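Long-range contact in succinyl-CoA ligase (ADP-forming) subunit alpha (Methanosaeta concilii, PDB 6HXI), which belongs to the succinyl-CoA synthetase-like ligase family, joins a CoA-ligase region to a citrate synthase-like one, and carries bound coenzyme A: residues B[168-179]-B[193-204]. Residues are numbered along the deposited sequence; the frame is centred on the assembly and turned at random.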
# COMPACT_ATOMS: atom_id res chain seq x y z
N ARG B 168 -17.75 54.90 1.73
CA ARG B 168 -18.73 55.89 1.27
C ARG B 168 -18.06 57.02 0.46
O ARG B 168 -17.03 57.55 0.90
CB ARG B 168 -19.49 56.55 2.47
CG ARG B 168 -18.58 56.95 3.63
CD ARG B 168 -19.01 58.25 4.18
NE ARG B 168 -17.92 59.04 4.74
CZ ARG B 168 -17.11 59.81 4.03
NH1 ARG B 168 -17.19 59.82 2.70
NH2 ARG B 168 -16.17 60.52 4.62
N PRO B 169 -18.67 57.47 -0.67
CA PRO B 169 -18.05 58.58 -1.43
C PRO B 169 -18.19 59.96 -0.81
O PRO B 169 -19.14 60.24 -0.07
CB PRO B 169 -18.78 58.53 -2.78
CG PRO B 169 -20.11 57.96 -2.48
CD PRO B 169 -19.89 56.97 -1.34
N GLY B 170 -17.24 60.82 -1.14
CA GLY B 170 -17.22 62.24 -0.79
C GLY B 170 -17.34 63.05 -2.07
O GLY B 170 -17.84 62.55 -3.07
N CYS B 171 -16.84 64.29 -2.06
CA CYS B 171 -16.91 65.21 -3.20
C CYS B 171 -15.57 65.46 -3.89
O CYS B 171 -15.52 66.23 -4.86
CB CYS B 171 -17.53 66.53 -2.74
SG CYS B 171 -16.38 67.60 -1.84
N VAL B 172 -14.47 64.87 -3.38
CA VAL B 172 -13.11 65.12 -3.88
C VAL B 172 -12.67 64.15 -4.97
O VAL B 172 -12.71 62.94 -4.79
CB VAL B 172 -12.07 65.20 -2.72
CG1 VAL B 172 -10.72 65.73 -3.22
CG2 VAL B 172 -12.59 66.07 -1.56
N GLY B 173 -12.18 64.71 -6.07
CA GLY B 173 -11.59 63.97 -7.18
C GLY B 173 -10.09 64.10 -7.03
O GLY B 173 -9.56 65.20 -7.16
N PHE B 174 -9.41 63.00 -6.68
CA PHE B 174 -7.97 62.99 -6.40
C PHE B 174 -7.08 62.26 -7.44
O PHE B 174 -7.39 61.14 -7.84
CB PHE B 174 -7.70 62.41 -4.99
CG PHE B 174 -6.24 62.52 -4.61
CD1 PHE B 174 -5.71 63.74 -4.22
CD2 PHE B 174 -5.39 61.43 -4.74
CE1 PHE B 174 -4.34 63.87 -3.95
CE2 PHE B 174 -4.02 61.56 -4.48
CZ PHE B 174 -3.51 62.77 -4.07
N VAL B 175 -5.91 62.86 -7.76
CA VAL B 175 -4.94 62.23 -8.66
C VAL B 175 -3.48 62.51 -8.20
O VAL B 175 -3.12 63.65 -7.87
CB VAL B 175 -5.20 62.56 -10.17
CG1 VAL B 175 -4.90 64.01 -10.50
CG2 VAL B 175 -4.43 61.63 -11.11
N SER B 176 -2.66 61.47 -8.15
CA SER B 176 -1.26 61.60 -7.78
C SER B 176 -0.36 60.80 -8.74
O SER B 176 -0.84 60.14 -9.66
CB SER B 176 -1.04 61.16 -6.34
OG SER B 176 -1.24 59.76 -6.18
N LYS B 177 0.95 60.89 -8.53
CA LYS B 177 1.92 60.08 -9.26
C LYS B 177 2.22 58.88 -8.36
O LYS B 177 2.13 57.74 -8.80
CB LYS B 177 3.19 60.88 -9.59
CG LYS B 177 3.14 61.48 -10.98
CD LYS B 177 4.03 62.70 -11.12
CE LYS B 177 4.05 63.14 -12.56
NZ LYS B 177 4.96 64.30 -12.81
N SER B 178 2.49 59.15 -7.08
CA SER B 178 2.84 58.16 -6.07
C SER B 178 1.67 57.32 -5.58
O SER B 178 0.59 57.84 -5.28
CB SER B 178 3.50 58.87 -4.89
OG SER B 178 3.72 58.02 -3.78
N GLY B 179 1.92 56.02 -5.42
CA GLY B 179 0.95 55.07 -4.90
C GLY B 179 0.78 55.19 -3.39
O GLY B 179 -0.35 55.24 -2.91
N SER B 193 -12.23 67.11 4.72
CA SER B 193 -13.40 67.24 3.84
C SER B 193 -14.36 66.07 4.07
O SER B 193 -14.21 65.36 5.07
CB SER B 193 -12.96 67.30 2.37
OG SER B 193 -12.47 66.05 1.91
N ASP B 194 -15.31 65.84 3.13
CA ASP B 194 -16.20 64.68 3.21
C ASP B 194 -15.54 63.44 2.57
O ASP B 194 -16.17 62.40 2.41
CB ASP B 194 -17.61 64.95 2.65
CG ASP B 194 -17.71 65.50 1.23
OD1 ASP B 194 -16.65 65.65 0.57
OD2 ASP B 194 -18.84 65.80 0.80
N GLY B 195 -14.26 63.58 2.24
CA GLY B 195 -13.46 62.51 1.67
C GLY B 195 -13.48 62.44 0.16
O GLY B 195 -14.18 63.22 -0.50
N ILE B 196 -12.71 61.51 -0.39
CA ILE B 196 -12.67 61.31 -1.83
C ILE B 196 -13.94 60.66 -2.37
O ILE B 196 -14.57 59.84 -1.71
CB ILE B 196 -11.40 60.54 -2.35
CG1 ILE B 196 -11.32 59.10 -1.81
CG2 ILE B 196 -10.11 61.30 -2.08
CD1 ILE B 196 -11.37 58.02 -2.84
N TYR B 197 -14.29 61.02 -3.60
CA TYR B 197 -15.30 60.36 -4.39
C TYR B 197 -14.46 59.26 -5.11
O TYR B 197 -14.77 58.07 -5.01
CB TYR B 197 -15.91 61.33 -5.42
CG TYR B 197 -16.89 60.65 -6.34
CD1 TYR B 197 -16.47 60.03 -7.51
CD2 TYR B 197 -18.25 60.61 -6.03
CE1 TYR B 197 -17.36 59.35 -8.34
CE2 TYR B 197 -19.16 59.95 -6.86
CZ TYR B 197 -18.71 59.33 -8.02
OH TYR B 197 -19.59 58.69 -8.86
N GLU B 198 -13.38 59.69 -5.79
CA GLU B 198 -12.47 58.85 -6.56
C GLU B 198 -11.03 59.33 -6.39
O GLU B 198 -10.78 60.53 -6.24
CB GLU B 198 -12.88 58.91 -8.04
CG GLU B 198 -12.29 57.83 -8.91
CD GLU B 198 -12.87 57.81 -10.31
OE1 GLU B 198 -12.36 58.56 -11.17
OE2 GLU B 198 -13.83 57.04 -10.55
N GLY B 199 -10.09 58.39 -6.44
CA GLY B 199 -8.66 58.67 -6.35
C GLY B 199 -7.86 57.81 -7.30
O GLY B 199 -8.14 56.61 -7.41
N VAL B 200 -6.88 58.38 -8.01
CA VAL B 200 -6.05 57.62 -8.97
C VAL B 200 -4.57 57.98 -8.82
O VAL B 200 -4.23 59.16 -8.70
CB VAL B 200 -6.53 57.81 -10.46
CG1 VAL B 200 -5.55 57.17 -11.46
CG2 VAL B 200 -7.94 57.27 -10.69
N ALA B 201 -3.68 56.96 -8.84
CA ALA B 201 -2.25 57.21 -8.87
C ALA B 201 -1.80 56.81 -10.30
O ALA B 201 -2.04 55.68 -10.72
CB ALA B 201 -1.53 56.39 -7.81
N ILE B 202 -1.23 57.75 -11.06
CA ILE B 202 -0.82 57.44 -12.44
C ILE B 202 0.54 56.70 -12.54
O ILE B 202 0.92 56.27 -13.63
CB ILE B 202 -0.87 58.69 -13.37
CG1 ILE B 202 0.11 59.80 -12.90
CG2 ILE B 202 -2.29 59.22 -13.52
CD1 ILE B 202 0.74 60.63 -14.05
N GLY B 203 1.23 56.55 -11.40
CA GLY B 203 2.55 55.93 -11.31
C GLY B 203 3.61 57.00 -11.41
O GLY B 203 3.32 58.15 -11.76
N GLY B 204 4.85 56.63 -11.11
CA GLY B 204 5.97 57.57 -11.15
C GLY B 204 6.88 57.48 -12.36
O GLY B 204 7.98 58.04 -12.36
O HOH W 1 -14.29 58.72 0.70
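Strands 172-176 and 198-201 run parallel, their axes approaching to 4.6 Å and 7° off in direction, through a regular ladder. In it Phe174 N gives a nearly straight bond to Glu198 O (2.9 Å), and Ser176 N bonds to Val200 O (2.8 Å). A beta bulge shifts the register by one between Val172 and Gly173; there Val172 O accepts from Tyr197 N at 2.8 Å and only weakly from Glu198 N. Before the bulge in sequence, Asp194 OD1 takes Cys171 N at 3.0 Å from above the carboxylate plane, while Arg168 lays its guanidinium edge against Asp194 O through two weak bonds, its NE going to Glu330. The Tyr197 ring, its CG anti to the backbone N (chi1 175°), turns an edge to Gly170 O. On one face Phe174 CB meets Ile196 CG2 at 3.9 Å; on the other, Val175 CG2 touches Ile202 CG2 at 4.0 Å. Ser176 OG donates a hydrogen bond to Ser178 O at 2.8 Å, within the turn leading to helix 179-192. This is a beta-alpha-beta unit: helix 179-192 covers the Phe174 face and helix 212-221 the Val175 face, strand 227-233 flanks 172-176, and Gly179, just past the C-terminal end of strand 172-176, touches coenzyme A.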